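Local coordinates for protein serine protease inhibitor (Schistosoma haematobium, PDB 3STO) that probably inhibits serine-type endopeptidases, as a serpin whose exposed reactive-centre loop would present a bait to the target protease, at residues E288-L293 with S367-E372; K125-E130 with T330-L335; T101-F106 with L248-F253; K301-L306 with I341-L346. All blocks are in the same frame, centred on the assembly; numbering follows the deposited sequence.

Interaction 1: residues E288-L293 with S367-E372; sequences ETTVSL and SAIIPE
Strand 287-305 meets the segment 367-372 almost crosswise, the two chains running 108° apart and coming closest at Thr-290 and Pro-371, whose CA atoms are 4.6 Å from each other. Thr-290 carries most of the polar contact, and Glu-372 answers it twice. The backbone N of Thr-290 donates to Glu-372 OE2 at 3.0 Å, a bond 163° at the hydrogen that reaches the oxygen from above the carboxylate plane. In return, Glu-372 N donates to Thr-290 OG1, also at 3.0 Å. With chi1 at 56°, that hydroxyl sits in the crowded position between backbone N and carbonyl carbon; it also makes a weak bond to Glu-372 OE2, so OE2 is held by the amide and, weakly, by the hydroxyl of one residue. The two side chains cross at about a right angle. Beside them, Thr-289 CG2 packs on Glu-372 CD at 3.4 Å. Further along the strand the contact turns apolar: Pro-371 CG rests on Ser-292 CB at 3.5 Å, while the hydroxyl of Ser-292 bonds to His-376. Ile-369 CG2 touches Thr-290 CB more loosely. Just beyond Glu-372 the chain becomes strand 373-376, which pairs in parallel with strand 287-305. This is consistent with the C-terminal end of a serpin reactive-centre loop entering sheet C.

Interaction 2: residues K125-E130 with T330-L335; sequences KTYEVE and TPNPNL
Tyr-127 brings the largest side chain of its segment into the contact, reaching past Thr-330 toward Leu-335. Leu-335 CD1 lies over the centre of the ring in a CH-pi contact, 4.0 Å from the centroid and only 5° off the ring normal. Thr-330 OG1 and Pro-333 O approach the rim near the ring plane. Asn-332 runs past the tyrosine in the opposite direction, its CB 3.5 Å from Tyr-127 CD1. At Glu-128 the backbone takes over. Its N donates to Asn-332 OD1 at 2.8 Å, nearly straight at 170°, and its O accepts at 2.7 Å, in the carbonyl plane, from Thr-330 OG1, which stands anti to its own backbone N (chi1 -177°). Thr-330 OG1 in turn accepts from Asn-332 N, 3.0 Å away, closing an ST turn; Glu-128 is thus met through both its N and its O. The extended side chain of Glu-128 crosses Pro-331 at about a right angle, CD lying 3.9 Å from CG of the proline. Glu-130, at the N-cap of helix 131-138, slides past the proline in the opposite direction, OE2 coming to 3.2 Å from Pro-331 CD, and its backbone pairs with Ile-329. The contact therefore joins two surface loops through side chains bonded to main-chain groups and through packing on tyrosine and proline, without a salt bridge between the segments.

Interaction 3: residues T101-F106 with L248-F253; sequences TSEKTF and LNNTRF
Asn-250 ND2 donates to two oxygens of the segment 101-106: strongly to Glu-103 OE1 at 2.8 Å, weakly to Lys-104 O at 3.4 Å. The first bond is made on the anti side, somewhat out of the carboxylate plane, with OE1 close to the amide plane of the asparagine, although the two flat groups stand 75° apart. The other carboxylate oxygen turns to Arg-252. Its NH1 meets Glu-103 OE2 at 2.8 Å in a salt bridge that uses the anti lone pair and lies within the guanidinium plane, while carboxylate and guanidinium are almost perpendicular at 87°. Glu-103 is bent at chi2 (-69°), which folds CD back between its two partners. Each oxygen is thus held by a different residue, and the nearby arginine would probably favour the charged form of the acid. Asn-250 and Arg-252 stand on the type I turn from Asn-250 to Phe-253 that joins strands 241-247 and 253-260, an antiparallel pair in serpin sheet B; facing it is the link from helix 82-101 into strand 112-124 of sheet A. Within the turn, Arg-252 N gives a weak bond to Asn-250 OD1, which may help to orient the amide. Asp-387 forms a salt bridge with Arg-252 NE, and Ser-99 accepts from NH2. Alongside the polar contacts, Glu-103 CB touches the edge of the Phe-253 ring, 3.8 Å from CE2, while Arg-252 CG covers one face. On the linker itself, Lys-104 NZ curls back to donate to Thr-101 O at 3.0 Å.

Interaction 4: residues K301-L306 with I341-L346; sequences KNTLDL and IQTNVL
Lys-301 to Asp-305 pair with Val-345 to Ile-341 as antiparallel neighbours in what corresponds to the large central sheet A of the serpin fold, the strand axes 4.5 Å apart and 167° from parallel. Main-chain bonds hold the two hydrogen-bonded pairs, Asn-302 with Asn-344 and Leu-304 with Gln-342. The shortest runs from Leu-304 N to Gln-342 O at 2.6 Å, and CA-H...O contacts fill in at the non-hydrogen-bonded pairs. Apolar contacts lie on both faces. On one, Thr-303 CG2, anti to its backbone N, meets Ile-341 CG2, and Lys-301 lies alongside Val-345, its chain leading on to Leu-171 O. On the other, Leu-304 lies beside Gln-342. Past the end of the paired strand, the Leu-306 side chain crosses that of Gln-342 obliquely, CD1 3.6 Å from Gln-342 CB, and Tyr-26 of helix 18-30 packs against Leu-304 and Leu-306. The face of Leu-304 also carries a row of amide side chains, those of Gln-342 and Asn-344 buried. Gln-342 points into a polar site made by Cys-42 O, Thr-41 and Asn-190, and Asn-302 ND2 donates to Leu-40 O. Between them stands Asn-344, whose ND2 gives to two acceptors: Gln-342 OE1 at 3.1 Å, approached from above the carbonyl plane, and Asn-302 OD1, also at 3.1 Å, which it meets on a lone pair, with OD1 only 3° out of the amide plane of Asn-344.

In the fold
Interaction 4 lies nearest the middle of the fold, its centre about 8 Å from the centre of the chain, and is partly buried; the other three are surface contacts. Interactions 1 and 4 share strand 287-305, the first near its start and the second at its far end, with interaction 4 nested inside the loop that interaction 1 closes. Interactions 1 and 2 sit on opposite sides of the chain's centre, about 61 Å between centres. Chemistry follows place: regular strand pairing and bonded amides in interaction 4, a salt bridge between a linker and a beta turn in interaction 3, in interaction 1 a loop held on a strand, and in interaction 2 two loops, both by side-chain-to-backbone bonds and proline packing.

Interaction 1: residues E288-L293 with S367-E372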
loop_
_atom_site.group_PDB
_atom_site.type_symbol
_atom_site.label_atom_id
_atom_site.label_comp_id
_atom_site.label_asym_id
_atom_site.label_seq_id
_atom_site.Cartn_x
_atom_site.Cartn_y
_atom_site.Cartn_z
ATOM N N GLU A 288 7.463 -14.565 21.749
ATOM C CA GLU A 288 6.286 -14.374 22.606
ATOM C C GLU A 288 6.692 -13.764 23.927
ATOM O O GLU A 288 7.672 -14.178 24.541
ATOM C CB GLU A 288 5.616 -15.713 22.917
ATOM C CG GLU A 288 4.923 -16.365 21.748
ATOM C CD GLU A 288 3.478 -15.950 21.670
ATOM O OE1 GLU A 288 3.219 -14.759 21.930
ATOM O OE2 GLU A 288 2.604 -16.805 21.376
ATOM N N THR A 289 5.930 -12.774 24.363
ATOM C CA THR A 289 6.301 -11.987 25.509
ATOM C C THR A 289 5.028 -11.359 26.033
ATOM O O THR A 289 4.040 -11.165 25.296
ATOM C CB THR A 289 7.252 -10.809 25.121
ATOM O OG1 THR A 289 8.172 -11.206 24.099
ATOM C CG2 THR A 289 8.038 -10.357 26.285
ATOM N N THR A 290 5.048 -11.015 27.310
ATOM C CA THR A 290 3.946 -10.264 27.875
ATOM C C THR A 290 4.307 -8.798 27.753
ATOM O O THR A 290 5.401 -8.362 28.140
ATOM C CB THR A 290 3.597 -10.709 29.342
ATOM O OG1 THR A 290 4.747 -10.606 30.187
ATOM C CG2 THR A 290 3.147 -12.152 29.341
ATOM N N VAL A 291 3.389 -8.047 27.176
ATOM C CA VAL A 291 3.657 -6.664 26.845
ATOM C C VAL A 291 2.576 -5.750 27.359
ATOM O O VAL A 291 1.362 -6.013 27.197
ATOM C CB VAL A 291 3.757 -6.488 25.316
ATOM C CG1 VAL A 291 4.080 -5.071 24.968
ATOM C CG2 VAL A 291 4.808 -7.395 24.780
ATOM N N SER A 292 3.026 -4.677 27.995
ATOM C CA SER A 292 2.168 -3.529 28.252
ATOM C C SER A 292 2.244 -2.642 26.998
ATOM O O SER A 292 3.271 -2.032 26.716
ATOM C CB SER A 292 2.660 -2.764 29.472
ATOM O OG SER A 292 2.024 -1.508 29.560
ATOM N N LEU A 293 1.166 -2.618 26.232
ATOM C CA LEU A 293 1.147 -1.928 24.958
ATOM C C LEU A 293 0.296 -0.676 25.038
ATOM O O LEU A 293 -0.870 -0.740 25.411
ATOM C CB LEU A 293 0.591 -2.856 23.867
ATOM C CG LEU A 293 0.221 -2.276 22.491
ATOM C CD1 LEU A 293 1.427 -1.656 21.831
ATOM C CD2 LEU A 293 -0.397 -3.354 21.565
ATOM N N SER A 367 -5.766 -6.646 33.448
ATOM C CA SER A 367 -5.073 -7.929 33.409
ATOM C C SER A 367 -4.406 -8.217 34.737
ATOM O O SER A 367 -3.808 -7.334 35.349
ATOM C CB SER A 367 -4.034 -7.983 32.276
ATOM O OG SER A 367 -4.602 -8.423 31.045
ATOM N N ALA A 368 -4.522 -9.465 35.179
ATOM C CA ALA A 368 -3.805 -9.923 36.357
ATOM C C ALA A 368 -2.309 -9.979 36.023
ATOM O O ALA A 368 -1.463 -10.112 36.900
ATOM C CB ALA A 368 -4.333 -11.299 36.788
ATOM N N ILE A 369 -1.995 -9.862 34.737
ATOM C CA ILE A 369 -0.622 -9.965 34.243
ATOM C C ILE A 369 0.284 -8.812 34.660
ATOM O O ILE A 369 -0.129 -7.645 34.718
ATOM C CB ILE A 369 -0.618 -10.021 32.711
ATOM C CG1 ILE A 369 -1.473 -11.187 32.234
ATOM C CG2 ILE A 369 0.790 -10.132 32.170
ATOM C CD1 ILE A 369 -1.755 -11.131 30.749
ATOM N N ILE A 370 1.537 -9.155 34.929
ATOM C CA ILE A 370 2.580 -8.160 35.106
ATOM C C ILE A 370 3.592 -8.269 33.948
ATOM O O ILE A 370 4.497 -9.098 33.978
ATOM C CB ILE A 370 3.278 -8.345 36.451
ATOM C CG1 ILE A 370 4.533 -7.468 36.519
ATOM C CG2 ILE A 370 3.592 -9.813 36.664
ATOM C CD1 ILE A 370 5.244 -7.502 37.854
ATOM N N PRO A 371 3.438 -7.422 32.923
ATOM C CA PRO A 371 4.188 -7.638 31.673
ATOM C C PRO A 371 5.704 -7.507 31.834
ATOM O O PRO A 371 6.166 -6.679 32.612
ATOM C CB PRO A 371 3.643 -6.544 30.750
ATOM C CG PRO A 371 3.154 -5.464 31.714
ATOM C CD PRO A 371 2.574 -6.230 32.858
ATOM N N GLU A 372 6.471 -8.322 31.111
ATOM C CA GLU A 372 7.935 -8.177 31.125
ATOM C C GLU A 372 8.436 -6.927 30.385
ATOM O O GLU A 372 9.525 -6.468 30.647
ATOM C CB GLU A 372 8.622 -9.412 30.530
ATOM C CG GLU A 372 7.737 -10.655 30.519
ATOM C CD GLU A 372 8.129 -11.669 29.437
ATOM O OE1 GLU A 372 9.330 -11.785 29.119
ATOM O OE2 GLU A 372 7.233 -12.354 28.900
#

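Interaction 2: residues K125-E130 with T330-L335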
loop_
_atom_site.group_PDB
_atom_site.type_symbol
_atom_site.label_atom_id
_atom_site.label_comp_id
_atom_site.label_asym_id
_atom_site.label_seq_id
_atom_site.Cartn_x
_atom_site.Cartn_y
_atom_site.Cartn_z
ATOM N N LYS A 125 -13.346 9.742 -23.403
ATOM C CA LYS A 125 -14.367 9.049 -24.209
ATOM C C LYS A 125 -14.094 9.101 -25.727
ATOM O O LYS A 125 -14.478 8.181 -26.485
ATOM C CB LYS A 125 -15.777 9.599 -23.897
ATOM C CG LYS A 125 -15.933 11.124 -24.057
ATOM N N THR A 126 -13.437 10.179 -26.155
ATOM C CA THR A 126 -13.003 10.346 -27.545
ATOM C C THR A 126 -12.183 9.175 -28.097
ATOM O O THR A 126 -12.303 8.840 -29.270
ATOM C CB THR A 126 -12.164 11.622 -27.712
ATOM O OG1 THR A 126 -13.037 12.751 -27.862
ATOM C CG2 THR A 126 -11.250 11.501 -28.938
ATOM N N TYR A 127 -11.347 8.572 -27.252
ATOM C CA TYR A 127 -10.504 7.440 -27.645
ATOM C C TYR A 127 -11.279 6.150 -27.900
ATOM O O TYR A 127 -12.148 5.762 -27.119
ATOM C CB TYR A 127 -9.397 7.181 -26.606
ATOM C CG TYR A 127 -8.242 8.156 -26.656
ATOM C CD1 TYR A 127 -7.187 7.962 -27.536
ATOM C CD2 TYR A 127 -8.206 9.265 -25.829
ATOM C CE1 TYR A 127 -6.123 8.851 -27.596
ATOM C CE2 TYR A 127 -7.144 10.164 -25.877
ATOM C CZ TYR A 127 -6.107 9.947 -26.769
ATOM O OH TYR A 127 -5.048 10.825 -26.822
ATOM N N GLU A 128 -10.952 5.501 -29.016
ATOM C CA GLU A 128 -11.533 4.221 -29.384
ATOM C C GLU A 128 -10.777 3.115 -28.660
ATOM O O GLU A 128 -9.561 3.177 -28.538
ATOM C CB GLU A 128 -11.442 4.012 -30.903
ATOM C CG GLU A 128 -11.812 2.587 -31.359
ATOM C CD GLU A 128 -11.768 2.397 -32.878
ATOM O OE1 GLU A 128 -11.501 3.375 -33.616
ATOM O OE2 GLU A 128 -12.002 1.258 -33.338
ATOM N N VAL A 129 -11.487 2.084 -28.219
ATOM C CA VAL A 129 -10.912 1.140 -27.295
ATOM C C VAL A 129 -10.960 -0.267 -27.851
ATOM O O VAL A 129 -12.031 -0.826 -28.040
ATOM C CB VAL A 129 -11.657 1.209 -25.933
ATOM C CG1 VAL A 129 -11.174 0.115 -24.958
ATOM C CG2 VAL A 129 -11.527 2.615 -25.327
ATOM N N GLU A 130 -9.786 -0.844 -28.110
ATOM C CA GLU A 130 -9.714 -2.168 -28.711
ATOM C C GLU A 130 -10.630 -3.103 -27.936
ATOM O O GLU A 130 -10.629 -3.098 -26.715
ATOM C CB GLU A 130 -8.275 -2.710 -28.708
ATOM C CG GLU A 130 -7.215 -1.825 -29.370
ATOM C CD GLU A 130 -7.464 -1.639 -30.843
ATOM O OE1 GLU A 130 -8.452 -2.213 -31.338
ATOM O OE2 GLU A 130 -6.686 -0.923 -31.518
ATOM N N THR A 330 -5.773 1.416 -27.768
ATOM C CA THR A 330 -6.403 2.290 -28.746
ATOM C C THR A 330 -5.576 2.431 -30.038
ATOM O O THR A 330 -4.340 2.511 -30.002
ATOM C CB THR A 330 -6.629 3.696 -28.141
ATOM O OG1 THR A 330 -7.309 4.547 -29.084
ATOM C CG2 THR A 330 -5.310 4.319 -27.799
ATOM N N PRO A 331 -6.256 2.461 -31.193
ATOM C CA PRO A 331 -5.552 2.796 -32.437
ATOM C C PRO A 331 -5.214 4.280 -32.435
ATOM O O PRO A 331 -4.247 4.702 -33.078
ATOM C CB PRO A 331 -6.589 2.498 -33.512
ATOM C CG PRO A 331 -7.886 2.627 -32.834
ATOM C CD PRO A 331 -7.671 2.140 -31.430
ATOM N N ASN A 332 -5.996 5.068 -31.696
ATOM C CA ASN A 332 -5.739 6.503 -31.615
ATOM C C ASN A 332 -4.400 6.754 -30.924
ATOM O O ASN A 332 -4.214 6.418 -29.747
ATOM C CB ASN A 332 -6.889 7.243 -30.914
ATOM C CG ASN A 332 -8.261 6.899 -31.502
ATOM O OD1 ASN A 332 -9.276 6.870 -30.792
ATOM N ND2 ASN A 332 -8.292 6.626 -32.807
ATOM N N PRO A 333 -3.440 7.321 -31.657
ATOM C CA PRO A 333 -2.131 7.502 -31.029
ATOM C C PRO A 333 -2.181 8.697 -30.074
ATOM O O PRO A 333 -3.207 9.400 -29.997
ATOM C CB PRO A 333 -1.208 7.766 -32.225
ATOM C CG PRO A 333 -2.094 8.457 -33.204
ATOM C CD PRO A 333 -3.485 7.868 -33.024
ATOM N N ASN A 334 -1.091 8.911 -29.346
ATOM C CA ASN A 334 -1.067 9.948 -28.323
ATOM C C ASN A 334 -1.774 9.599 -27.011
ATOM O O ASN A 334 -1.806 10.432 -26.121
ATOM C CB ASN A 334 -1.642 11.265 -28.854
ATOM C CG ASN A 334 -0.838 11.831 -29.994
ATOM O OD1 ASN A 334 0.394 11.712 -30.026
ATOM N ND2 ASN A 334 -1.527 12.452 -30.949
ATOM N N LEU A 335 -2.368 8.412 -26.894
ATOM C CA LEU A 335 -2.820 7.961 -25.586
ATOM C C LEU A 335 -1.601 7.744 -24.704
ATOM O O LEU A 335 -0.701 6.970 -25.051
ATOM C CB LEU A 335 -3.608 6.656 -25.645
ATOM C CG LEU A 335 -4.168 6.241 -24.279
ATOM C CD1 LEU A 335 -5.171 7.247 -23.736
ATOM C CD2 LEU A 335 -4.777 4.876 -24.345
#

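Interaction 3: residues T101-F106 with L248-F253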
loop_
_atom_site.group_PDB
_atom_site.type_symbol
_atom_site.label_atom_id
_atom_site.label_comp_id
_atom_site.label_asym_id
_atom_site.label_seq_id
_atom_site.Cartn_x
_atom_site.Cartn_y
_atom_site.Cartn_z
ATOM N N THR A 101 -7.005 -11.819 -2.206
ATOM C CA THR A 101 -8.467 -11.679 -2.152
ATOM C C THR A 101 -9.140 -12.963 -1.661
ATOM O O THR A 101 -10.320 -12.975 -1.378
ATOM C CB THR A 101 -9.082 -11.245 -3.512
ATOM O OG1 THR A 101 -8.913 -12.294 -4.470
ATOM C CG2 THR A 101 -8.412 -9.967 -4.041
ATOM N N SER A 102 -8.381 -14.044 -1.555
ATOM C CA SER A 102 -8.929 -15.259 -0.983
ATOM C C SER A 102 -9.110 -15.154 0.543
ATOM O O SER A 102 -9.800 -15.973 1.139
ATOM C CB SER A 102 -8.049 -16.454 -1.299
ATOM O OG SER A 102 -6.824 -16.358 -0.607
ATOM N N GLU A 103 -8.511 -14.150 1.174
ATOM C CA GLU A 103 -8.596 -14.053 2.626
ATOM C C GLU A 103 -9.910 -13.423 3.105
ATOM O O GLU A 103 -10.317 -12.333 2.683
ATOM C CB GLU A 103 -7.350 -13.382 3.211
ATOM C CG GLU A 103 -6.050 -14.101 2.822
ATOM C CD GLU A 103 -5.954 -15.470 3.501
ATOM O OE1 GLU A 103 -6.794 -15.765 4.390
ATOM O OE2 GLU A 103 -5.032 -16.243 3.156
ATOM N N LYS A 104 -10.591 -14.153 3.975
ATOM C CA LYS A 104 -11.926 -13.760 4.401
ATOM C C LYS A 104 -12.009 -13.319 5.854
ATOM O O LYS A 104 -11.201 -13.716 6.722
ATOM C CB LYS A 104 -12.923 -14.892 4.146
ATOM C CG LYS A 104 -13.660 -14.759 2.838
ATOM C CD LYS A 104 -12.709 -14.695 1.689
ATOM C CE LYS A 104 -13.375 -14.124 0.447
ATOM N NZ LYS A 104 -12.718 -14.708 -0.727
ATOM N N THR A 105 -13.024 -12.504 6.111
ATOM C CA THR A 105 -13.283 -12.036 7.455
ATOM C C THR A 105 -14.800 -11.998 7.727
ATOM O O THR A 105 -15.599 -11.655 6.856
ATOM C CB THR A 105 -12.614 -10.653 7.682
ATOM O OG1 THR A 105 -12.389 -10.445 9.080
ATOM C CG2 THR A 105 -13.461 -9.526 7.111
ATOM N N PHE A 106 -15.185 -12.382 8.936
ATOM C CA PHE A 106 -16.582 -12.300 9.343
ATOM C C PHE A 106 -16.831 -11.018 10.129
ATOM O O PHE A 106 -16.220 -10.805 11.195
ATOM C CB PHE A 106 -16.989 -13.530 10.168
ATOM N N LEU A 248 -3.923 -9.768 13.393
ATOM C CA LEU A 248 -5.304 -9.514 13.051
ATOM C C LEU A 248 -6.073 -10.809 13.190
ATOM O O LEU A 248 -5.495 -11.860 13.504
ATOM C CB LEU A 248 -5.415 -8.874 11.657
ATOM C CG LEU A 248 -4.937 -7.441 11.940
ATOM C CD1 LEU A 248 -3.856 -7.011 11.029
ATOM C CD2 LEU A 248 -6.110 -6.426 12.078
ATOM N N ASN A 249 -7.377 -10.735 13.023
ATOM C CA ASN A 249 -8.181 -11.877 13.353
ATOM C C ASN A 249 -7.958 -13.000 12.340
ATOM O O ASN A 249 -7.846 -14.153 12.700
ATOM C CB ASN A 249 -9.654 -11.514 13.454
ATOM C CG ASN A 249 -10.437 -12.627 14.087
ATOM O OD1 ASN A 249 -10.048 -13.130 15.150
ATOM N ND2 ASN A 249 -11.485 -13.072 13.425
ATOM N N ASN A 250 -7.875 -12.643 11.070
ATOM C CA ASN A 250 -7.267 -13.531 10.117
ATOM C C ASN A 250 -5.753 -13.429 10.340
ATOM O O ASN A 250 -5.113 -12.417 10.010
ATOM C CB ASN A 250 -7.699 -13.168 8.682
ATOM C CG ASN A 250 -7.165 -14.152 7.655
ATOM O OD1 ASN A 250 -6.103 -14.738 7.865
ATOM N ND2 ASN A 250 -7.900 -14.350 6.554
ATOM N N THR A 251 -5.174 -14.456 10.937
ATOM C CA THR A 251 -3.833 -14.296 11.472
ATOM C C THR A 251 -2.701 -14.415 10.462
ATOM O O THR A 251 -1.518 -14.403 10.831
ATOM C CB THR A 251 -3.585 -15.207 12.674
ATOM O OG1 THR A 251 -3.523 -16.571 12.238
ATOM C CG2 THR A 251 -4.693 -15.000 13.725
ATOM N N ARG A 252 -3.055 -14.526 9.187
ATOM C CA ARG A 252 -2.065 -14.383 8.129
ATOM C C ARG A 252 -1.499 -12.923 8.126
ATOM O O ARG A 252 -0.357 -12.661 7.758
ATOM C CB ARG A 252 -2.719 -14.728 6.780
ATOM C CG ARG A 252 -2.057 -14.031 5.610
ATOM C CD ARG A 252 -2.535 -14.565 4.289
ATOM N NE ARG A 252 -1.733 -14.027 3.194
ATOM C CZ ARG A 252 -1.988 -14.255 1.910
ATOM N NH1 ARG A 252 -3.029 -15.001 1.565
ATOM N NH2 ARG A 252 -1.208 -13.735 0.975
ATOM N N PHE A 253 -2.329 -11.980 8.534
ATOM C CA PHE A 253 -1.948 -10.590 8.594
ATOM C C PHE A 253 -1.691 -10.156 10.041
ATOM O O PHE A 253 -2.411 -10.551 10.965
ATOM C CB PHE A 253 -3.047 -9.739 7.948
ATOM C CG PHE A 253 -3.330 -10.136 6.531
ATOM C CD1 PHE A 253 -2.384 -9.878 5.527
ATOM C CD2 PHE A 253 -4.522 -10.785 6.189
ATOM C CE1 PHE A 253 -2.627 -10.268 4.203
ATOM C CE2 PHE A 253 -4.763 -11.157 4.898
ATOM C CZ PHE A 253 -3.803 -10.915 3.900
#

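Interaction 4: residues K301-L306 with I341-L346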
loop_
_atom_site.group_PDB
_atom_site.type_symbol
_atom_site.label_atom_id
_atom_site.label_comp_id
_atom_site.label_asym_id
_atom_site.label_seq_id
_atom_site.Cartn_x
_atom_site.Cartn_y
_atom_site.Cartn_z
ATOM N N LYS A 301 -5.067 9.340 6.027
ATOM C CA LYS A 301 -5.452 9.335 4.617
ATOM C C LYS A 301 -4.355 9.968 3.771
ATOM O O LYS A 301 -3.639 10.851 4.217
ATOM C CB LYS A 301 -6.763 10.085 4.438
ATOM C CG LYS A 301 -7.833 9.307 5.054
ATOM C CD LYS A 301 -9.190 9.997 5.046
ATOM C CE LYS A 301 -10.059 9.268 6.092
ATOM N NZ LYS A 301 -11.540 9.684 6.114
ATOM N N ASN A 302 -4.212 9.521 2.540
ATOM C CA ASN A 302 -3.291 10.205 1.663
ATOM C C ASN A 302 -3.503 9.852 0.207
ATOM O O ASN A 302 -4.158 8.849 -0.120
ATOM C CB ASN A 302 -1.836 10.010 2.118
ATOM C CG ASN A 302 -1.203 8.763 1.574
ATOM O OD1 ASN A 302 -1.865 7.884 1.007
ATOM N ND2 ASN A 302 0.094 8.673 1.740
ATOM N N THR A 303 -2.955 10.703 -0.648
ATOM C CA THR A 303 -3.030 10.555 -2.103
ATOM C C THR A 303 -1.619 10.702 -2.632
ATOM O O THR A 303 -0.982 11.728 -2.439
ATOM C CB THR A 303 -3.840 11.682 -2.717
ATOM O OG1 THR A 303 -5.196 11.605 -2.262
ATOM C CG2 THR A 303 -3.818 11.567 -4.223
ATOM N N LEU A 304 -1.095 9.659 -3.246
ATOM C CA LEU A 304 0.238 9.749 -3.821
ATOM C C LEU A 304 0.161 9.916 -5.330
ATOM O O LEU A 304 -0.645 9.232 -6.002
ATOM C CB LEU A 304 1.013 8.481 -3.526
ATOM C CG LEU A 304 1.478 8.222 -2.111
ATOM C CD1 LEU A 304 2.180 6.887 -2.123
ATOM C CD2 LEU A 304 2.404 9.342 -1.676
ATOM N N ASP A 305 0.992 10.822 -5.845
ATOM C CA ASP A 305 1.293 10.923 -7.278
ATOM C C ASP A 305 2.512 10.057 -7.486
ATOM O O ASP A 305 3.597 10.382 -7.012
ATOM C CB ASP A 305 1.610 12.372 -7.673
ATOM C CG ASP A 305 2.305 12.485 -9.050
ATOM O OD1 ASP A 305 2.228 11.536 -9.879
ATOM O OD2 ASP A 305 2.935 13.540 -9.317
ATOM N N LEU A 306 2.337 8.944 -8.184
ATOM C CA LEU A 306 3.443 8.014 -8.364
ATOM C C LEU A 306 4.244 8.207 -9.648
ATOM O O LEU A 306 5.271 7.529 -9.864
ATOM C CB LEU A 306 2.928 6.584 -8.261
ATOM C CG LEU A 306 2.279 6.487 -6.891
ATOM C CD1 LEU A 306 1.366 5.325 -6.820
ATOM C CD2 LEU A 306 3.366 6.426 -5.857
ATOM N N ILE A 341 -2.166 7.655 -9.549
ATOM C CA ILE A 341 -2.446 8.123 -8.214
ATOM C C ILE A 341 -2.857 6.961 -7.348
ATOM O O ILE A 341 -3.726 6.183 -7.743
ATOM C CB ILE A 341 -3.585 9.199 -8.214
ATOM C CG1 ILE A 341 -3.129 10.472 -8.931
ATOM C CG2 ILE A 341 -3.946 9.604 -6.817
ATOM C CD1 ILE A 341 -4.282 11.380 -9.308
ATOM N N GLN A 342 -2.221 6.850 -6.175
ATOM C CA GLN A 342 -2.667 5.928 -5.126
ATOM C C GLN A 342 -3.301 6.692 -3.942
ATOM O O GLN A 342 -2.741 7.648 -3.417
ATOM C CB GLN A 342 -1.543 4.986 -4.657
ATOM C CG GLN A 342 -2.000 4.018 -3.577
ATOM C CD GLN A 342 -0.892 3.065 -3.141
ATOM O OE1 GLN A 342 0.004 3.440 -2.381
ATOM N NE2 GLN A 342 -0.948 1.830 -3.619
ATOM N N THR A 343 -4.494 6.287 -3.556
ATOM C CA THR A 343 -5.155 6.915 -2.456
ATOM C C THR A 343 -5.374 5.848 -1.378
ATOM O O THR A 343 -5.934 4.775 -1.664
ATOM C CB THR A 343 -6.453 7.604 -2.893
ATOM O OG1 THR A 343 -7.126 8.134 -1.736
ATOM C CG2 THR A 343 -7.363 6.641 -3.591
ATOM N N ASN A 344 -4.888 6.141 -0.165
ATOM C CA ASN A 344 -4.817 5.174 0.940
ATOM C C ASN A 344 -5.531 5.665 2.210
ATOM O O ASN A 344 -5.636 6.867 2.475
ATOM C CB ASN A 344 -3.351 4.852 1.302
ATOM C CG ASN A 344 -2.546 4.312 0.128
ATOM O OD1 ASN A 344 -2.724 3.167 -0.275
ATOM N ND2 ASN A 344 -1.649 5.137 -0.422
ATOM N N VAL A 345 -6.014 4.720 3.004
ATOM C CA VAL A 345 -6.504 5.028 4.350
ATOM C C VAL A 345 -6.023 3.983 5.345
ATOM O O VAL A 345 -6.058 2.790 5.054
ATOM C CB VAL A 345 -8.028 5.148 4.420
ATOM C CG1 VAL A 345 -8.696 3.945 3.778
ATOM C CG2 VAL A 345 -8.476 5.333 5.891
ATOM N N LEU A 346 -5.520 4.459 6.485
ATOM C CA LEU A 346 -5.141 3.616 7.617
ATOM C C LEU A 346 -5.899 4.118 8.831
ATOM O O LEU A 346 -5.553 5.146 9.404
ATOM C CB LEU A 346 -3.627 3.689 7.885
ATOM C CG LEU A 346 -3.018 2.828 9.020
ATOM C CD1 LEU A 346 -3.258 1.324 8.824
ATOM C CD2 LEU A 346 -1.514 3.079 9.168
#